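Local coordinates for urocanate hydratase (Paenibacillus sp. Soil724D2, PDB 7NED), which catalyses, as an NAD+-dependent thiourocanate hydratase of the urocanase family, a hydration step in the bacterial breakdown of ergothioneine, at residues A[46-51]-A[125-130]; A[365-370]-A[382-387]; A[317-322]-A[328-333]; A[414-419]-A[503-508]. One frame throughout, in Å; residues are numbered along the deposited sequence.

Contact 1 of 4, residues A[46-51]-A[125-130]; sequences AKAARN and AAWQYI
The indole of Trp127 turns its N-H edge to the backbone of Ala48: NE1 donates to Ala48 O at 3.0 Å with an N-H...O angle of 166°. The oxygen lies almost in the ring plane, so the N-H edge of the ring points at a lone pair of the carbonyl. With CG beside the backbone N (chi1 -60°), the ring folds back over its own segment, and Ala125 O lies 3.1 Å above the ring plane, offset toward the rim. A water donates to both carbonyls, 2.9 Å from Ala48 O and 3.0 Å from Ala125 O, giving Ala48 O two donors. The methyl of Ala125 packs closely, its CB 3.3 Å from Lys47 O, while Ala48 CB touches Trp127 CD1 at 4.3 Å. A phenylalanine at Trp127 would probably leave Ala48 O without its straight ring donor and the aromatic group freer to shift. Two residues on, Tyr129 lines the urocanate pocket and stacks on Tyr42. The contact joins the chain just after strand 46-47 to the loop before helix 133-150, with helix 17-31 packed against Ala48 and Trp127, and strands 91-95 and 475-480 against Ala125 and Trp127.

Contact 2 of 4, residues A[365-370]-A[382-387]; sequences AIDEFI and NWIRLA
Ile384 points both ends of its branched side chain at the facing helix: CG1 stands beside the backbone N (chi1 -70°) and bends again at chi2 (-60°), while CG2 is left anti to that N. These settings divide the work. CG2 meets Asp367, 3.7 Å from OD1 and 3.9 Å from CB, whereas CG1 rests 3.9 Å from Ile370 CG2. The CD1 methyl lies between the two partners, 4.0 Å from Asp367 OD1 and 4.1 Å from Ile370 CD1. Ile370 and Ile384 run across each other at about a right angle, and the Asp367 side chain passes Ile384 on a slant. The contact is thus a single isoleucine set against two residues one helical turn apart on the neighbouring helix. Helices 360-373 and 378-390 follow one another in the C-terminal urocanase region, joined by a short connection, and form a helical hairpin with no hydrogen bond between these two segments. Asp367 lends its CB and the flank of its carboxylate to the apolar contact, while OD2 forms a salt bridge with Arg399; this buried charge is therefore paired beyond the two helices. A salt bridge from Glu368 OE2 to Arg388 NH1 does join the two helices, just outside the segments. Ile370 also packs on Trp353 of strand 351-355 and on Leu411 of helix 407-420.

Contact 3 of 4, residues A[317-322]-A[328-333]; sequences IRSQAK and NAFDID
Arg318 NH1 donates to Ile332 O at 2.9 Å, a somewhat bent bond (N-H...O 142°) that reaches the oxygen nearly along the C=O axis and is tilted from the guanidinium plane. The first two torsions lay the chain along the other segment, CG 3.5 Å from Ala329 O and CD 3.8 Å from Ile332 CB; a bend at chi3 (-51°) then turns the guanidinium toward Ile332 O and Phe330. The other nitrogens are held elsewhere: NE forms a salt bridge with Asp312 and NH2 another with Glu448, so all three nitrogens are engaged and the rotation of the group is fixed. The CD1 edge of Phe330 lies over one face of the guanidinium, toward its rim, with CD1 3.4 Å from NH1; as the planes are 56° apart, this is no flat stack. Asp333 O lies over the opposite face. The phenyl ring's own face receives Arg318 CB in a CH-pi contact, 4.0 Å from the centroid and close to the ring normal. The segments are the helix 317-323 and the short 3-10 turn that returns the chain to strand 333-334, at the edge of the seven-stranded parallel sheet of the Rossmann-like domain; Asp312, at the end of neighbouring strand 309-312, also bonds to the backbone of Asp333. At the ring's rim, Ser319 OG lies in the plane, 3.5 Å from Phe330 CZ, while the methylenes of Lys322 run across another part of the edge, CD 3.8 Å from CE2. Beside these, Ala329 CB packs on Arg318 O and on Ala321 CB.

Contact 4 of 4, residues A[414-419]-A[503-508]; sequences AVNQMV and ESDIRL
One hydrogen bond carries the polar part of this contact: Asn416 ND2 donates to Asp505 OD1 at 2.7 Å, with an N-H...O angle of 156°. The amide and carboxylate planes are almost perpendicular, 87° apart, and the donor comes in from above the carboxylate plane. Swung anti to the backbone N, the amide extends across the gap between the helices. Its other bonds go to the residues just before the facing helix: ND2 also donates to Ser501 O and OD1 accepts from Gly500 N, so both ends of this buried amide are satisfied. Among charges, Asp505 OD2 pairs with Arg420, which probably keeps the carboxylate ionised. The carbon contact comes from Leu508, whose CD1 rests 3.6 Å from Asn416 CB; Ser504 CB lies against the amide nitrogen, 3.9 Å from ND2. An alanine at Asn416 is likely to leave Asp505 OD1, Ser501 O and Gly500 N without their side-chain partner. Helices 407-420 and 502-525 run nearly antiparallel here, their short axes 10.0 Å apart at 163°; strand 490-498 packs against Asn416 and Leu508, and helix 360-373 lies against Val415 and Met418.

In the fold
Contacts 2 and 4 belong to one body of the C-terminal region: helix 360-373 of contact 2 packs directly on helix 407-420 of contact 4, Ile366 CG2 meeting Val415 CG2 at 3.9 Å. Their chemistry differs, contact 2 setting an isoleucine on another isoleucine and on an aspartate whose charge is paired elsewhere, contact 4 using an amide-carboxylate bond. Contact 1 is also buried but lies nearer the middle of the chain, and joins loops largely through backbone carbonyls, an indole and a water beside the urocanate pocket. Contact 3 is only partly buried and belongs to the Rossmann-like domain; its centre is about 44 Å from that of contact 4, and its arginine is paired with two carboxylates.

Contact 1 of 4, residues A[46-51]-A[125-130]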
# COMPACT_ATOMS: atom_id res chain seq x y z
N ALA A 46 -4.21 13.32 -14.15
CA ALA A 46 -3.14 12.38 -13.85
C ALA A 46 -1.82 13.04 -14.22
O ALA A 46 -1.61 13.37 -15.38
CB ALA A 46 -3.33 11.07 -14.60
N LYS A 47 -0.95 13.26 -13.25
CA LYS A 47 0.21 14.10 -13.46
C LYS A 47 1.50 13.29 -13.45
O LYS A 47 1.62 12.28 -12.75
CB LYS A 47 0.24 15.19 -12.39
CG LYS A 47 -0.90 16.21 -12.54
CD LYS A 47 -0.69 17.41 -11.66
CE LYS A 47 -1.66 18.55 -11.94
NZ LYS A 47 -0.95 19.87 -12.09
N ALA A 48 2.48 13.79 -14.18
CA ALA A 48 3.78 13.14 -14.25
C ALA A 48 4.67 13.46 -13.07
O ALA A 48 5.65 12.74 -12.84
CB ALA A 48 4.49 13.56 -15.54
N ALA A 49 4.41 14.57 -12.37
CA ALA A 49 5.21 14.97 -11.21
C ALA A 49 4.36 15.93 -10.41
O ALA A 49 3.33 16.39 -10.89
CB ALA A 49 6.52 15.66 -11.60
N ARG A 50 4.80 16.24 -9.19
CA ARG A 50 3.90 17.03 -8.36
C ARG A 50 3.84 18.47 -8.85
O ARG A 50 2.79 19.11 -8.74
CB ARG A 50 4.33 16.99 -6.89
CG ARG A 50 3.25 17.60 -6.02
CD ARG A 50 3.62 17.60 -4.58
NE ARG A 50 4.02 16.26 -4.08
CZ ARG A 50 4.36 16.03 -2.82
NH1 ARG A 50 4.36 17.04 -1.95
NH2 ARG A 50 4.75 14.82 -2.44
N ASN A 51 4.92 18.98 -9.40
CA ASN A 51 5.00 20.38 -9.79
C ASN A 51 6.30 20.53 -10.56
O ASN A 51 7.09 19.59 -10.68
CB ASN A 51 4.93 21.31 -8.57
CG ASN A 51 5.86 20.84 -7.46
OD1 ASN A 51 7.04 20.59 -7.70
ND2 ASN A 51 5.33 20.69 -6.25
N ALA A 125 2.34 9.15 -13.38
CA ALA A 125 3.43 9.51 -12.48
C ALA A 125 4.56 8.51 -12.50
O ALA A 125 5.65 8.81 -11.98
CB ALA A 125 2.94 9.70 -11.07
N ALA A 126 4.34 7.31 -13.05
CA ALA A 126 5.41 6.35 -13.22
C ALA A 126 6.00 6.38 -14.63
O ALA A 126 6.93 5.62 -14.90
CB ALA A 126 4.90 4.94 -12.89
N TRP A 127 5.45 7.21 -15.52
CA TRP A 127 6.05 7.60 -16.80
C TRP A 127 5.91 6.38 -17.71
O TRP A 127 6.83 6.05 -18.48
CB TRP A 127 7.52 7.91 -16.60
CG TRP A 127 7.71 9.03 -15.62
CD1 TRP A 127 6.77 9.90 -15.10
CD2 TRP A 127 8.79 9.05 -14.70
NE1 TRP A 127 7.30 10.58 -14.00
CE2 TRP A 127 8.54 10.06 -13.74
CE3 TRP A 127 9.99 8.34 -14.62
CZ2 TRP A 127 9.45 10.38 -12.73
CZ3 TRP A 127 10.92 8.67 -13.61
CH2 TRP A 127 10.63 9.67 -12.68
N GLN A 128 4.79 5.67 -17.62
CA GLN A 128 4.63 4.42 -18.37
C GLN A 128 3.61 4.53 -19.50
O GLN A 128 3.32 3.54 -20.18
CB GLN A 128 4.28 3.26 -17.41
CG GLN A 128 5.42 3.03 -16.42
CD GLN A 128 5.07 2.21 -15.16
OE1 GLN A 128 3.91 2.17 -14.70
NE2 GLN A 128 6.10 1.60 -14.58
N TYR A 129 3.06 5.73 -19.68
CA TYR A 129 2.07 6.03 -20.69
C TYR A 129 2.79 6.14 -22.02
O TYR A 129 3.90 6.68 -22.08
CB TYR A 129 1.41 7.34 -20.31
CG TYR A 129 0.33 7.85 -21.20
CD1 TYR A 129 -0.95 7.33 -21.12
CD2 TYR A 129 0.57 8.90 -22.07
CE1 TYR A 129 -1.96 7.82 -21.95
CE2 TYR A 129 -0.43 9.40 -22.89
CZ TYR A 129 -1.70 8.84 -22.81
OH TYR A 129 -2.71 9.30 -23.61
N ILE A 130 2.20 5.54 -23.06
CA ILE A 130 2.83 5.59 -24.38
C ILE A 130 1.99 6.34 -25.39
O ILE A 130 2.31 6.33 -26.56
CB ILE A 130 3.18 4.19 -24.92
CG1 ILE A 130 1.89 3.33 -25.14
CG2 ILE A 130 4.21 3.54 -23.97
CD1 ILE A 130 2.12 2.08 -25.94
O HOH W 1 6.46 11.21 -10.46

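Contact 2 of 4, residues A[365-370]-A[382-387]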
# COMPACT_ATOMS: atom_id res chain seq x y z
N ALA A 365 11.17 -3.82 -36.26
CA ALA A 365 11.94 -5.05 -36.10
C ALA A 365 11.34 -5.95 -35.02
O ALA A 365 11.33 -7.19 -35.17
CB ALA A 365 13.41 -4.72 -35.78
N ILE A 366 10.85 -5.36 -33.92
CA ILE A 366 10.25 -6.20 -32.89
C ILE A 366 8.92 -6.76 -33.39
O ILE A 366 8.57 -7.92 -33.10
CB ILE A 366 10.09 -5.41 -31.57
CG1 ILE A 366 11.47 -4.94 -31.07
CG2 ILE A 366 9.37 -6.27 -30.52
CD1 ILE A 366 11.41 -3.97 -29.87
N ASP A 367 8.19 -5.98 -34.15
CA ASP A 367 6.97 -6.43 -34.76
C ASP A 367 7.25 -7.68 -35.59
O ASP A 367 6.66 -8.66 -35.43
CB ASP A 367 6.38 -5.35 -35.67
CG ASP A 367 5.66 -4.23 -34.93
OD1 ASP A 367 5.26 -4.41 -33.79
OD2 ASP A 367 5.50 -3.18 -35.54
N GLU A 368 8.26 -7.62 -36.42
CA GLU A 368 8.61 -8.75 -37.26
C GLU A 368 9.04 -9.96 -36.43
O GLU A 368 8.72 -11.06 -36.75
CB GLU A 368 9.61 -8.37 -38.33
CG GLU A 368 9.01 -7.56 -39.44
CD GLU A 368 7.95 -8.30 -40.27
OE1 GLU A 368 7.94 -9.52 -40.35
OE2 GLU A 368 7.11 -7.67 -40.88
N PHE A 369 9.76 -9.71 -35.36
CA PHE A 369 10.13 -10.78 -34.48
C PHE A 369 8.90 -11.47 -33.91
O PHE A 369 8.85 -12.64 -33.88
CB PHE A 369 10.99 -10.31 -33.35
CG PHE A 369 11.16 -11.35 -32.31
CD1 PHE A 369 12.06 -12.36 -32.49
CD2 PHE A 369 10.40 -11.34 -31.18
CE1 PHE A 369 12.19 -13.35 -31.56
CE2 PHE A 369 10.54 -12.33 -30.24
CZ PHE A 369 11.44 -13.33 -30.43
N ILE A 370 7.91 -10.71 -33.50
CA ILE A 370 6.74 -11.32 -32.89
C ILE A 370 6.00 -12.21 -33.89
O ILE A 370 5.58 -13.33 -33.57
CB ILE A 370 5.84 -10.23 -32.29
CG1 ILE A 370 6.54 -9.56 -31.08
CG2 ILE A 370 4.53 -10.84 -31.89
CD1 ILE A 370 5.80 -8.30 -30.49
N ASN A 382 -2.49 -11.38 -35.32
CA ASN A 382 -3.49 -10.45 -35.85
C ASN A 382 -3.26 -9.04 -35.31
O ASN A 382 -3.26 -8.07 -36.07
CB ASN A 382 -4.90 -10.93 -35.50
CG ASN A 382 -5.99 -9.91 -35.83
OD1 ASN A 382 -6.66 -9.35 -34.92
ND2 ASN A 382 -6.16 -9.62 -37.12
N TRP A 383 -3.08 -8.90 -33.98
CA TRP A 383 -2.98 -7.57 -33.40
C TRP A 383 -1.77 -6.82 -33.95
O TRP A 383 -1.86 -5.64 -34.33
CB TRP A 383 -2.92 -7.65 -31.85
CG TRP A 383 -2.60 -6.31 -31.39
CD1 TRP A 383 -1.41 -5.87 -30.86
CD2 TRP A 383 -3.44 -5.16 -31.51
NE1 TRP A 383 -1.48 -4.51 -30.62
CE2 TRP A 383 -2.71 -4.06 -31.02
CE3 TRP A 383 -4.74 -4.96 -32.00
CZ2 TRP A 383 -3.24 -2.78 -30.98
CZ3 TRP A 383 -5.27 -3.69 -31.95
CH2 TRP A 383 -4.52 -2.61 -31.46
N ILE A 384 -0.61 -7.48 -34.00
CA ILE A 384 0.61 -6.80 -34.44
C ILE A 384 0.48 -6.36 -35.89
O ILE A 384 0.85 -5.23 -36.26
CB ILE A 384 1.83 -7.72 -34.20
CG1 ILE A 384 2.07 -7.85 -32.66
CG2 ILE A 384 3.09 -7.22 -34.91
CD1 ILE A 384 2.37 -6.47 -31.94
N ARG A 385 -0.08 -7.21 -36.74
CA ARG A 385 -0.30 -6.79 -38.13
C ARG A 385 -1.15 -5.53 -38.19
O ARG A 385 -0.81 -4.56 -38.88
CB ARG A 385 -0.97 -7.91 -38.94
CG ARG A 385 -0.01 -9.05 -39.20
CD ARG A 385 -0.53 -10.08 -40.22
NE ARG A 385 0.57 -11.02 -40.41
CZ ARG A 385 0.64 -12.19 -39.79
NH1 ARG A 385 -0.36 -12.57 -38.99
NH2 ARG A 385 1.69 -13.00 -39.98
N LEU A 386 -2.23 -5.52 -37.42
CA LEU A 386 -3.13 -4.38 -37.42
C LEU A 386 -2.43 -3.14 -36.88
O LEU A 386 -2.55 -2.04 -37.46
CB LEU A 386 -4.38 -4.69 -36.61
CG LEU A 386 -5.39 -5.69 -37.19
CD1 LEU A 386 -6.49 -5.89 -36.16
CD2 LEU A 386 -5.96 -5.25 -38.54
N ALA A 387 -1.72 -3.28 -35.76
CA ALA A 387 -1.10 -2.12 -35.13
C ALA A 387 -0.00 -1.54 -36.01
O ALA A 387 0.10 -0.32 -36.17
CB ALA A 387 -0.55 -2.49 -33.74

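Contact 3 of 4, residues A[317-322]-A[328-333]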
# COMPACT_ATOMS: atom_id res chain seq x y z
N ILE A 317 -18.13 5.53 -14.14
CA ILE A 317 -19.33 6.27 -14.51
C ILE A 317 -20.53 5.71 -13.74
O ILE A 317 -21.42 6.48 -13.35
CB ILE A 317 -19.56 6.28 -16.03
CG1 ILE A 317 -20.65 7.32 -16.34
CG2 ILE A 317 -20.02 4.90 -16.45
CD1 ILE A 317 -20.87 7.64 -17.85
N ARG A 318 -20.57 4.39 -13.47
CA ARG A 318 -21.72 3.84 -12.76
C ARG A 318 -21.70 4.28 -11.30
O ARG A 318 -22.75 4.64 -10.74
CB ARG A 318 -21.76 2.31 -12.85
CG ARG A 318 -22.00 1.75 -14.27
CD ARG A 318 -21.66 0.26 -14.30
NE ARG A 318 -20.33 0.07 -13.74
CZ ARG A 318 -19.90 -1.05 -13.16
NH1 ARG A 318 -20.70 -2.10 -13.09
NH2 ARG A 318 -18.68 -1.12 -12.62
N SER A 319 -20.51 4.27 -10.68
CA SER A 319 -20.38 4.76 -9.32
C SER A 319 -20.89 6.19 -9.22
O SER A 319 -21.66 6.51 -8.31
CB SER A 319 -18.91 4.68 -8.85
OG SER A 319 -18.40 3.36 -9.03
N GLN A 320 -20.46 7.07 -10.13
CA GLN A 320 -20.93 8.45 -10.10
C GLN A 320 -22.45 8.49 -10.28
O GLN A 320 -23.16 9.10 -9.48
CB GLN A 320 -20.24 9.29 -11.17
CG GLN A 320 -18.73 9.38 -11.03
CD GLN A 320 -18.31 10.38 -9.96
OE1 GLN A 320 -19.04 10.59 -8.97
NE2 GLN A 320 -17.15 10.99 -10.14
N ALA A 321 -22.95 7.79 -11.30
CA ALA A 321 -24.39 7.80 -11.54
C ALA A 321 -25.18 7.36 -10.31
O ALA A 321 -26.21 7.95 -9.98
CB ALA A 321 -24.73 6.90 -12.74
N LYS A 322 -24.72 6.32 -9.62
CA LYS A 322 -25.44 5.86 -8.43
C LYS A 322 -25.47 6.95 -7.37
O LYS A 322 -26.53 7.24 -6.80
CB LYS A 322 -24.82 4.59 -7.86
CG LYS A 322 -25.67 4.00 -6.71
CD LYS A 322 -25.13 2.67 -6.26
CE LYS A 322 -25.84 2.20 -4.98
NZ LYS A 322 -27.07 1.45 -5.34
N ASN A 328 -30.07 1.68 -10.02
CA ASN A 328 -29.74 0.44 -10.72
C ASN A 328 -28.53 0.60 -11.64
O ASN A 328 -28.31 -0.21 -12.55
CB ASN A 328 -30.96 -0.04 -11.51
CG ASN A 328 -31.55 1.04 -12.36
OD1 ASN A 328 -31.52 2.22 -11.99
ND2 ASN A 328 -32.12 0.65 -13.51
N ALA A 329 -27.72 1.65 -11.43
CA ALA A 329 -26.57 1.87 -12.30
C ALA A 329 -25.71 0.62 -12.43
O ALA A 329 -25.14 0.37 -13.50
CB ALA A 329 -25.74 3.05 -11.79
N PHE A 330 -25.59 -0.18 -11.38
CA PHE A 330 -24.71 -1.33 -11.50
C PHE A 330 -25.37 -2.53 -12.15
O PHE A 330 -24.78 -3.61 -12.20
CB PHE A 330 -24.12 -1.66 -10.13
CG PHE A 330 -23.11 -0.68 -9.73
CD1 PHE A 330 -21.77 -0.87 -10.07
CD2 PHE A 330 -23.48 0.48 -9.07
CE1 PHE A 330 -20.82 0.08 -9.72
CE2 PHE A 330 -22.53 1.44 -8.71
CZ PHE A 330 -21.19 1.22 -9.04
N ASP A 331 -26.57 -2.34 -12.72
CA ASP A 331 -27.09 -3.29 -13.70
C ASP A 331 -26.22 -3.32 -14.96
O ASP A 331 -26.19 -4.33 -15.67
CB ASP A 331 -28.53 -2.93 -14.08
CG ASP A 331 -29.55 -3.24 -12.97
OD1 ASP A 331 -29.19 -3.83 -11.93
OD2 ASP A 331 -30.71 -2.83 -13.14
N ILE A 332 -25.52 -2.23 -15.24
CA ILE A 332 -24.64 -2.15 -16.40
C ILE A 332 -23.36 -2.91 -16.10
O ILE A 332 -22.77 -2.75 -15.02
CB ILE A 332 -24.35 -0.68 -16.74
CG1 ILE A 332 -25.60 -0.04 -17.36
CG2 ILE A 332 -23.26 -0.59 -17.77
CD1 ILE A 332 -25.48 1.45 -17.49
N ASP A 333 -22.93 -3.74 -17.05
CA ASP A 333 -21.73 -4.55 -16.90
C ASP A 333 -20.49 -3.69 -16.82
O ASP A 333 -20.47 -2.56 -17.28
CB ASP A 333 -21.55 -5.51 -18.08
CG ASP A 333 -22.43 -6.73 -17.98
OD1 ASP A 333 -23.30 -6.94 -18.87
OD2 ASP A 333 -22.26 -7.44 -16.98

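Contact 4 of 4, residues A[414-419]-A[503-508]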
# COMPACT_ATOMS: atom_id res chain seq x y z
N ALA A 414 14.36 -11.94 -25.99
CA ALA A 414 14.72 -11.81 -27.42
C ALA A 414 15.09 -10.37 -27.74
O ALA A 414 16.12 -10.12 -28.38
CB ALA A 414 13.58 -12.29 -28.32
N VAL A 415 14.30 -9.40 -27.26
CA VAL A 415 14.56 -8.00 -27.58
C VAL A 415 15.87 -7.55 -26.98
O VAL A 415 16.65 -6.83 -27.62
CB VAL A 415 13.39 -7.12 -27.12
CG1 VAL A 415 13.79 -5.64 -27.11
CG2 VAL A 415 12.14 -7.34 -28.02
N ASN A 416 16.13 -7.93 -25.71
CA ASN A 416 17.40 -7.57 -25.10
C ASN A 416 18.56 -8.12 -25.91
O ASN A 416 19.59 -7.46 -26.07
CB ASN A 416 17.47 -8.04 -23.64
CG ASN A 416 18.53 -7.30 -22.87
OD1 ASN A 416 18.50 -6.07 -22.80
ND2 ASN A 416 19.48 -8.04 -22.28
N GLN A 417 18.45 -9.36 -26.38
CA GLN A 417 19.53 -9.86 -27.22
C GLN A 417 19.63 -9.04 -28.51
O GLN A 417 20.74 -8.77 -28.99
CB GLN A 417 19.32 -11.32 -27.53
CG GLN A 417 20.41 -11.91 -28.39
CD GLN A 417 20.18 -13.37 -28.63
OE1 GLN A 417 19.36 -13.99 -27.97
NE2 GLN A 417 20.92 -13.95 -29.57
N MET A 418 18.49 -8.63 -29.07
CA MET A 418 18.54 -7.84 -30.30
C MET A 418 19.22 -6.51 -30.04
O MET A 418 19.93 -6.00 -30.91
CB MET A 418 17.13 -7.61 -30.86
CG MET A 418 16.40 -8.89 -31.19
SD MET A 418 14.70 -8.64 -31.74
CE MET A 418 14.86 -7.38 -33.01
N VAL A 419 19.00 -5.93 -28.86
CA VAL A 419 19.74 -4.72 -28.52
C VAL A 419 21.23 -5.04 -28.45
O VAL A 419 22.07 -4.33 -29.01
CB VAL A 419 19.24 -4.12 -27.19
CG1 VAL A 419 20.14 -2.94 -26.78
CG2 VAL A 419 17.81 -3.63 -27.32
N GLU A 503 23.58 -8.81 -17.78
CA GLU A 503 22.97 -8.66 -16.47
C GLU A 503 21.50 -8.28 -16.59
O GLU A 503 20.67 -8.75 -15.80
CB GLU A 503 23.76 -7.65 -15.64
CG GLU A 503 25.05 -8.26 -15.13
CD GLU A 503 25.79 -7.36 -14.19
OE1 GLU A 503 26.80 -7.80 -13.58
OE2 GLU A 503 25.39 -6.18 -14.07
N SER A 504 21.15 -7.48 -17.60
CA SER A 504 19.73 -7.17 -17.81
C SER A 504 18.92 -8.41 -18.15
O SER A 504 17.71 -8.46 -17.86
CB SER A 504 19.61 -6.09 -18.89
OG SER A 504 20.13 -4.88 -18.34
N ASP A 505 19.53 -9.41 -18.79
CA ASP A 505 18.81 -10.65 -19.08
C ASP A 505 18.23 -11.23 -17.79
O ASP A 505 17.05 -11.61 -17.74
CB ASP A 505 19.74 -11.65 -19.74
CG ASP A 505 20.02 -11.33 -21.19
OD1 ASP A 505 19.14 -10.70 -21.84
OD2 ASP A 505 21.11 -11.68 -21.68
N ILE A 506 19.06 -11.31 -16.75
CA ILE A 506 18.58 -11.82 -15.47
C ILE A 506 17.44 -10.95 -14.95
O ILE A 506 16.41 -11.47 -14.49
CB ILE A 506 19.72 -11.90 -14.45
CG1 ILE A 506 20.85 -12.75 -15.00
CG2 ILE A 506 19.19 -12.40 -13.11
CD1 ILE A 506 22.20 -12.20 -14.67
N ARG A 507 17.63 -9.63 -14.96
CA ARG A 507 16.59 -8.75 -14.40
C ARG A 507 15.27 -8.93 -15.13
O ARG A 507 14.19 -9.03 -14.51
CB ARG A 507 17.06 -7.29 -14.48
CG ARG A 507 18.36 -7.03 -13.67
CD ARG A 507 18.71 -5.52 -13.55
NE ARG A 507 18.85 -4.87 -14.85
CZ ARG A 507 17.86 -4.20 -15.43
NH1 ARG A 507 16.68 -4.11 -14.81
NH2 ARG A 507 18.06 -3.62 -16.64
N LEU A 508 15.33 -8.96 -16.47
CA LEU A 508 14.11 -9.05 -17.28
C LEU A 508 13.40 -10.37 -17.03
O LEU A 508 12.17 -10.41 -16.89
CB LEU A 508 14.46 -8.92 -18.76
CG LEU A 508 15.02 -7.58 -19.19
CD1 LEU A 508 15.58 -7.76 -20.59
CD2 LEU A 508 13.87 -6.59 -19.22